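Local coordinates for protein HpuA (Kingella denitrificans ATCC 33394, PDB 5EC6) that serves as an outer-membrane lipoprotein receptor for haemoglobin, probably taking part in the uptake of haem iron by this bacterium, at residues A[128-132]-A[177-181]; A[256-260]-A[287-291]; A[173-177]-A[313-319]. All coordinates share one frame; numbering follows the deposited sequence.

Contact 1 of 3, residues A[128-132]-A[177-181]; sequences MNALR and YEVIG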
loop_
_atom_site.group_PDB
_atom_site.type_symbol
_atom_site.label_atom_id
_atom_site.label_comp_id
_atom_site.label_asym_id
_atom_site.label_seq_id
_atom_site.Cartn_x
_atom_site.Cartn_y
_atom_site.Cartn_z
ATOM N N MET A 128 10.628 -6.696 8.592
ATOM C CA MET A 128 10.316 -5.520 7.783
ATOM C C MET A 128 8.825 -5.341 7.698
ATOM O O MET A 128 8.148 -5.745 6.746
ATOM C CB MET A 128 10.920 -5.597 6.406
ATOM C CG MET A 128 12.453 -5.585 6.480
ATOM S SD MET A 128 13.250 -4.692 5.145
ATOM C CE MET A 128 12.208 -5.161 3.809
ATOM N N ASN A 129 8.356 -4.723 8.747
ATOM C CA ASN A 129 6.984 -4.676 9.028
ATOM C C ASN A 129 6.183 -3.864 8.009
ATOM O O ASN A 129 5.022 -4.170 7.850
ATOM C CB ASN A 129 6.776 -4.113 10.405
ATOM C CG ASN A 129 7.193 -5.076 11.504
ATOM O OD1 ASN A 129 7.344 -6.293 11.296
ATOM N ND2 ASN A 129 7.385 -4.527 12.688
ATOM N N ALA A 130 6.779 -2.866 7.337
ATOM C CA ALA A 130 5.990 -2.046 6.368
ATOM C C ALA A 130 5.456 -2.871 5.216
ATOM O O ALA A 130 4.491 -2.505 4.592
ATOM C CB ALA A 130 6.816 -0.905 5.830
ATOM N N LEU A 131 6.141 -3.986 4.919
ATOM C CA LEU A 131 5.847 -4.776 3.742
ATOM C C LEU A 131 4.751 -5.789 3.992
ATOM O O LEU A 131 4.231 -6.348 3.047
ATOM C CB LEU A 131 7.092 -5.578 3.325
ATOM C CG LEU A 131 8.395 -4.880 2.960
ATOM C CD1 LEU A 131 9.465 -5.958 2.889
ATOM C CD2 LEU A 131 8.241 -4.149 1.627
ATOM N N ARG A 132 4.449 -6.037 5.266
ATOM C CA ARG A 132 3.561 -7.098 5.664
ATOM C C ARG A 132 2.102 -6.670 5.559
ATOM O O ARG A 132 1.333 -6.732 6.526
ATOM C CB ARG A 132 3.823 -7.473 7.121
ATOM C CG ARG A 132 5.229 -7.903 7.500
ATOM C CD ARG A 132 5.252 -8.240 9.010
ATOM N NE ARG A 132 6.467 -8.947 9.422
ATOM C CZ ARG A 132 6.726 -10.227 9.140
ATOM N NH1 ARG A 132 5.856 -10.964 8.451
ATOM N NH2 ARG A 132 7.867 -10.783 9.549
ATOM N N TYR A 177 2.543 4.948 11.615
ATOM C CA TYR A 177 2.626 3.948 10.552
ATOM C C TYR A 177 4.067 3.910 10.017
ATOM O O TYR A 177 4.740 4.934 9.926
ATOM C CB TYR A 177 1.650 4.271 9.418
ATOM C CG TYR A 177 0.192 4.263 9.820
ATOM C CD1 TYR A 177 -0.381 5.377 10.462
ATOM C CD2 TYR A 177 -0.610 3.160 9.577
ATOM C CE1 TYR A 177 -1.683 5.357 10.895
ATOM C CE2 TYR A 177 -1.918 3.134 9.964
ATOM C CZ TYR A 177 -2.472 4.213 10.643
ATOM O OH TYR A 177 -3.795 4.211 11.039
ATOM N N GLU A 178 4.496 2.708 9.661
ATOM C CA GLU A 178 5.823 2.435 9.130
ATOM C C GLU A 178 5.557 2.129 7.667
ATOM O O GLU A 178 4.866 1.159 7.380
ATOM C CB GLU A 178 6.415 1.229 9.873
ATOM C CG GLU A 178 7.856 0.872 9.498
ATOM C CD GLU A 178 8.519 0.000 10.561
ATOM O OE1 GLU A 178 8.189 0.121 11.788
ATOM O OE2 GLU A 178 9.374 -0.858 10.174
ATOM N N VAL A 179 6.119 2.935 6.759
ATOM C CA VAL A 179 5.668 2.936 5.367
ATOM C C VAL A 179 6.868 2.814 4.394
ATOM O O VAL A 179 8.020 3.142 4.749
ATOM C CB VAL A 179 4.805 4.172 4.976
ATOM C CG1 VAL A 179 3.647 4.346 5.947
ATOM C CG2 VAL A 179 5.587 5.454 4.882
ATOM N N ILE A 180 6.525 2.489 3.173
ATOM C CA ILE A 180 7.476 2.540 2.060
ATOM C C ILE A 180 6.866 3.348 0.931
ATOM O O ILE A 180 5.682 3.223 0.628
ATOM C CB ILE A 180 7.786 1.121 1.560
ATOM C CG1 ILE A 180 8.466 0.277 2.659
ATOM C CG2 ILE A 180 8.659 1.162 0.303
ATOM C CD1 ILE A 180 8.284 -1.192 2.416
ATOM N N GLY A 181 7.697 4.201 0.333
ATOM C CA GLY A 181 7.363 4.955 -0.875
ATOM C C GLY A 181 7.991 4.348 -2.105
ATOM O O GLY A 181 9.083 3.745 -2.011
HETATM O O HOH W 1 6.783 -1.935 12.809
HETATM O O HOH W 2 9.943 -3.112 11.290
#

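Contact 2 of 3, residues A[256-260]-A[287-291]; sequences HTGQV and TVNFG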
loop_
_atom_site.group_PDB
_atom_site.type_symbol
_atom_site.label_atom_id
_atom_site.label_comp_id
_atom_site.label_asym_id
_atom_site.label_seq_id
_atom_site.Cartn_x
_atom_site.Cartn_y
_atom_site.Cartn_z
ATOM N N HIS A 256 9.545 21.088 -4.996
ATOM C CA HIS A 256 8.288 20.903 -5.711
ATOM C C HIS A 256 7.184 20.513 -4.730
ATOM O O HIS A 256 7.417 19.748 -3.792
ATOM C CB HIS A 256 8.450 19.754 -6.682
ATOM C CG HIS A 256 9.557 19.940 -7.675
ATOM N ND1 HIS A 256 9.402 20.701 -8.809
ATOM C CD2 HIS A 256 10.818 19.455 -7.703
ATOM C CE1 HIS A 256 10.539 20.687 -9.488
ATOM N NE2 HIS A 256 11.411 19.939 -8.842
ATOM N N THR A 257 5.997 21.031 -4.969
ATOM C CA THR A 257 4.816 20.727 -4.142
ATOM C C THR A 257 4.031 19.628 -4.841
ATOM O O THR A 257 3.741 19.738 -6.042
ATOM C CB THR A 257 3.924 21.952 -3.956
ATOM O OG1 THR A 257 4.679 22.936 -3.237
ATOM C CG2 THR A 257 2.645 21.653 -3.135
ATOM N N GLY A 258 3.665 18.611 -4.076
ATOM C CA GLY A 258 2.803 17.544 -4.610
ATOM C C GLY A 258 1.515 17.446 -3.838
ATOM O O GLY A 258 1.427 17.804 -2.676
ATOM N N GLN A 259 0.486 16.938 -4.521
ATOM C CA GLN A 259 -0.783 16.699 -3.917
ATOM C C GLN A 259 -0.849 15.274 -3.348
ATOM O O GLN A 259 -0.597 14.322 -4.061
ATOM C CB GLN A 259 -1.870 16.915 -4.984
ATOM C CG GLN A 259 -1.853 18.310 -5.621
ATOM C CD GLN A 259 -1.943 19.423 -4.576
ATOM O OE1 GLN A 259 -2.823 19.396 -3.734
ATOM N NE2 GLN A 259 -0.993 20.355 -4.586
ATOM N N VAL A 260 -1.132 15.178 -2.061
ATOM C CA VAL A 260 -1.240 13.899 -1.336
ATOM C C VAL A 260 -2.732 13.492 -1.362
ATOM O O VAL A 260 -3.625 14.320 -1.115
ATOM C CB VAL A 260 -0.786 14.043 0.091
ATOM C CG1 VAL A 260 -0.979 12.739 0.849
ATOM C CG2 VAL A 260 0.682 14.561 0.148
ATOM N N THR A 287 -1.126 8.249 -2.721
ATOM C CA THR A 287 -0.302 8.744 -3.816
ATOM C C THR A 287 0.157 10.163 -3.504
ATOM O O THR A 287 -0.473 10.888 -2.714
ATOM C CB THR A 287 -1.047 8.720 -5.171
ATOM O OG1 THR A 287 -2.255 9.484 -5.080
ATOM C CG2 THR A 287 -1.336 7.279 -5.590
ATOM N N VAL A 288 1.240 10.534 -4.177
ATOM C CA VAL A 288 1.732 11.917 -4.134
ATOM C C VAL A 288 1.979 12.343 -5.558
ATOM O O VAL A 288 2.726 11.688 -6.253
ATOM C CB VAL A 288 3.018 12.111 -3.289
ATOM C CG1 VAL A 288 3.295 13.589 -3.162
ATOM C CG2 VAL A 288 2.882 11.502 -1.916
ATOM N N ASN A 289 1.286 13.389 -6.006
ATOM C CA ASN A 289 1.227 13.751 -7.412
ATOM C C ASN A 289 1.755 15.179 -7.601
ATOM O O ASN A 289 1.112 16.145 -7.139
ATOM C CB ASN A 289 -0.199 13.669 -7.921
ATOM C CG ASN A 289 -0.284 13.688 -9.434
ATOM O OD1 ASN A 289 0.472 14.408 -10.129
ATOM N ND2 ASN A 289 -1.229 12.890 -9.969
ATOM N N PHE A 290 2.916 15.270 -8.265
ATOM C CA PHE A 290 3.615 16.541 -8.497
ATOM C C PHE A 290 3.267 17.132 -9.885
ATOM O O PHE A 290 3.776 18.188 -10.263
ATOM C CB PHE A 290 5.117 16.296 -8.381
ATOM C CG PHE A 290 5.555 15.883 -7.011
ATOM C CD1 PHE A 290 5.864 16.839 -6.033
ATOM C CD2 PHE A 290 5.589 14.539 -6.659
ATOM C CE1 PHE A 290 6.270 16.470 -4.770
ATOM C CE2 PHE A 290 5.952 14.157 -5.381
ATOM C CZ PHE A 290 6.300 15.136 -4.421
ATOM N N GLY A 291 2.385 16.470 -10.618
ATOM C CA GLY A 291 2.049 16.862 -11.985
ATOM C C GLY A 291 1.840 15.677 -12.876
ATOM O O GLY A 291 2.421 14.603 -12.662
HETATM O O HOH W 3 5.194 19.954 -8.468
HETATM O O HOH W 4 -2.143 12.276 -5.168
#

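Contact 3 of 3, residues A[173-177]-A[313-319]; sequences GKATY and STDTSHL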
loop_
_atom_site.group_PDB
_atom_site.type_symbol
_atom_site.label_atom_id
_atom_site.label_comp_id
_atom_site.label_asym_id
_atom_site.label_seq_id
_atom_site.Cartn_x
_atom_site.Cartn_y
_atom_site.Cartn_z
ATOM N N GLY A 173 -7.128 10.336 19.413
ATOM C CA GLY A 173 -5.779 9.902 19.683
ATOM C C GLY A 173 -4.884 9.955 18.452
ATOM O O GLY A 173 -5.091 10.736 17.581
ATOM N N LYS A 174 -3.862 9.121 18.474
ATOM C CA LYS A 174 -2.811 9.175 17.466
ATOM C C LYS A 174 -2.439 7.748 17.056
ATOM O O LYS A 174 -2.578 6.805 17.820
ATOM C CB LYS A 174 -1.580 9.938 17.964
ATOM C CG LYS A 174 -1.788 11.447 17.960
ATOM C CD LYS A 174 -0.615 12.227 18.556
ATOM C CE LYS A 174 0.633 12.171 17.675
ATOM N NZ LYS A 174 1.757 13.034 18.157
ATOM N N ALA A 175 -1.934 7.636 15.833
ATOM C CA ALA A 175 -1.340 6.373 15.357
ATOM C C ALA A 175 -0.162 6.667 14.450
ATOM O O ALA A 175 -0.179 7.649 13.710
ATOM C CB ALA A 175 -2.363 5.626 14.535
ATOM N N THR A 176 0.844 5.819 14.548
ATOM C CA THR A 176 2.055 5.922 13.749
ATOM C C THR A 176 2.205 4.682 12.874
ATOM O O THR A 176 2.079 3.540 13.328
ATOM C CB THR A 176 3.256 6.096 14.697
ATOM O OG1 THR A 176 3.099 7.341 15.402
ATOM C CG2 THR A 176 4.547 6.126 13.981
ATOM N N TYR A 177 2.543 4.948 11.615
ATOM C CA TYR A 177 2.626 3.948 10.552
ATOM C C TYR A 177 4.067 3.910 10.017
ATOM O O TYR A 177 4.740 4.934 9.926
ATOM C CB TYR A 177 1.650 4.271 9.418
ATOM C CG TYR A 177 0.192 4.263 9.820
ATOM C CD1 TYR A 177 -0.381 5.377 10.462
ATOM C CD2 TYR A 177 -0.610 3.160 9.577
ATOM C CE1 TYR A 177 -1.683 5.357 10.895
ATOM C CE2 TYR A 177 -1.918 3.134 9.964
ATOM C CZ TYR A 177 -2.472 4.213 10.643
ATOM O OH TYR A 177 -3.795 4.211 11.039
ATOM N N SER A 313 -2.303 14.641 22.614
ATOM C CA SER A 313 -1.445 15.512 21.805
ATOM C C SER A 313 -2.204 16.244 20.707
ATOM O O SER A 313 -3.178 15.717 20.119
ATOM C CB SER A 313 -0.307 14.683 21.197
ATOM O OG SER A 313 0.488 15.415 20.301
ATOM N N THR A 314 -1.731 17.443 20.384
ATOM C CA THR A 314 -2.239 18.160 19.220
ATOM C C THR A 314 -1.216 18.278 18.089
ATOM O O THR A 314 -1.416 19.035 17.137
ATOM C CB THR A 314 -2.679 19.588 19.623
ATOM O OG1 THR A 314 -1.583 20.269 20.193
ATOM C CG2 THR A 314 -3.818 19.547 20.635
ATOM N N ASP A 315 -0.152 17.465 18.138
ATOM C CA ASP A 315 0.815 17.499 17.050
ATOM C C ASP A 315 0.948 16.118 16.351
ATOM O O ASP A 315 0.302 15.147 16.762
ATOM C CB ASP A 315 2.173 18.008 17.566
ATOM C CG ASP A 315 2.874 17.051 18.495
ATOM O OD1 ASP A 315 2.788 15.817 18.378
ATOM O OD2 ASP A 315 3.562 17.572 19.429
ATOM N N THR A 316 1.712 16.085 15.259
ATOM C CA THR A 316 1.933 14.844 14.506
ATOM C C THR A 316 3.281 14.213 14.807
ATOM O O THR A 316 3.769 13.408 14.010
ATOM C CB THR A 316 1.774 15.026 13.011
ATOM O OG1 THR A 316 2.523 16.161 12.560
ATOM C CG2 THR A 316 0.271 15.238 12.696
ATOM N N SER A 317 3.858 14.538 15.960
ATOM C CA SER A 317 5.056 13.801 16.384
ATOM C C SER A 317 4.753 12.311 16.494
ATOM O O SER A 317 3.655 11.911 16.892
ATOM C CB SER A 317 5.627 14.319 17.696
ATOM O OG SER A 317 4.771 14.104 18.798
ATOM N N HIS A 318 5.737 11.499 16.162
ATOM C CA HIS A 318 5.556 10.083 16.128
ATOM C C HIS A 318 5.436 9.471 17.526
ATOM O O HIS A 318 6.032 9.962 18.516
ATOM C CB HIS A 318 6.680 9.398 15.390
ATOM C CG HIS A 318 6.848 9.870 13.982
ATOM N ND1 HIS A 318 5.808 9.872 13.072
ATOM C CD2 HIS A 318 7.942 10.303 13.324
ATOM C CE1 HIS A 318 6.269 10.260 11.902
ATOM N NE2 HIS A 318 7.563 10.568 12.046
ATOM N N LEU A 319 4.639 8.404 17.603
ATOM C CA LEU A 319 4.683 7.521 18.765
ATOM C C LEU A 319 5.941 6.671 18.703
ATOM O O LEU A 319 6.272 6.145 17.628
ATOM C CB LEU A 319 3.417 6.643 18.797
ATOM C CG LEU A 319 2.107 7.399 18.799
ATOM C CD1 LEU A 319 0.896 6.481 18.819
ATOM C CD2 LEU A 319 2.064 8.350 19.992
#

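Contact 1 of 3, residues A[128-132]-A[177-181]
A130 lies at the centre of this contact, its methyl group set down on the strand backbone between E178 and I180. The CB of A130 approaches E178 O at 3.2 Å, and the CA of A130 adds a longer CH···O contact to the same oxygen. On the other flank the A130 methyl meets the I180 CG1–CD1 arm, with A130 CB 3.7 Å from I180 CD1; I180 is modelled in two conformers, so the exact fit of this arm, also against L131, is doubtful. No direct hydrogen bond joins the two segments. E178 bridges them through water: its CG stands anti to the backbone N (chi1 -176°) and the chain runs out extended, carrying the carboxylate toward N129, which it meets through solvent. One water links N129 ND2 and E178 OE1, at 2.7 Å from each. A second donates to E178 OE2 at 2.6 Å and is only weakly bound by N129 N. The hydroxyl of Y194 bonds both E178 OE2 and A130 N, so OE2 has Y194 OH as well as a water, and OE1 the other water, while R305 is a weak, distant counter-ion. Y177 and V179, on the alternate face of the strand, pack on I284 of strand 283-289. The contact therefore sets the short 3-10 turn 129-131, from the loop between strands 115-118 and 136-142, against the outer face of a closed antiparallel beta barrel.

Contact 2 of 3, residues A[256-260]-A[287-291]
F290 lays its ring over the backbone of G258, just past the end of strand 283-289. From CB, the side chain turns CG to the side of its backbone N (chi1 -65°), swinging the ring across to the partner strand. F290 CG lies 4.0 Å from G258 CA. F290 CD1 comes closer, 3.4 Å from G258 N, with H256 CB farther off. F290 CE1 is 3.6 Å from H256 O, which lies at the ring edge, near its plane. At the tip, CZ and CE2 rest on the CG1 methyl of V288. G258 CA thus sits over the ring face, 3.9 Å from the F290 centroid, a CH-pi contact the bare glycine allows. Beside it, the antiparallel pair Q259–N289 is hydrogen-bonded both ways: Q259 N to N289 O at 2.8 Å and N289 N to Q259 O at 2.9 Å. Next along, V260 and V288 form a non-hydrogen-bonded pair. N289 OD1 accepts from G291 N at 2.9 Å, an Asx turn bending the chain off the strand. Pairing ends here, N297 taking up F290 N and G291 O; beyond Q259–N289 a CH-pi contact and a water between T257 O and F290 O replace direct backbone bonds.

Contact 3 of 3, residues A[173-177]-A[313-319]
K174 reaches from the start of its strand into a cup of oxygens formed by the loop 313-319; it has the largest share of the buried surface, and its ammonium makes most of the polar bonds. NZ donates to S317 O in the carbonyl plane, on a lone pair; the modelled bond is short, and with two conformers of K174 its exact length is doubtful. K174 NZ also donates to D315 O at 2.9 Å, from well above that carbonyl plane, and forms a salt bridge with D315 OD1 at 3.0 Å. S313 OG adds a weak bond. A bend in the lysine chain at chi3 (69°) turns CE and NZ down into the cup. The second anchor is T176: T176 OG1 accepts from L319 N at 2.9 Å, nearly straight at 163°, while L319 CD1 covers K174 O at 3.6 Å. In the next shell, D315 OD1 is itself held by S317 N and S317 OG, the former an Asx turn, and S313 OG takes D315 N at 3.0 Å in an ST turn. N215 ND2 bonds the carbonyls of S313 and D315, fixing the rim of the cup, and T213 OG1 bonds both T176 OG1 and H318 ND1. Bonds within the loop thus shape the cup that receives K174. One carboxylate oxygen and two carbonyl oxygens, with a weakly bound hydroxyl, converge on the amine of K174, which would be expected to keep it protonated and to bind the tail after strand 298-308 to the barrel electrostatically.

How the contacts relate
From the N terminus, contact 1 opens in the loop between strands 115-118 and 136-142 and closes 45 residues on, upon strand 174-185. Contact 3 opens at 173-177, just before contact 1 closes at 177-181, so the two overlap at Y177; it closes only at 313-319 and so spans nearly the whole barrel. The two are neighbours along one strand, their centres about 17 Å apart. Contact 2 opens and closes within the span of contact 3, pairing strands 256-265 and 283-289, and touches neither of the others. Strand 174-185 is thus tied outward to the loop between strands 115-118 and 136-142 and to the C-terminal tail, while contact 2 joins strands of the barrel wall itself.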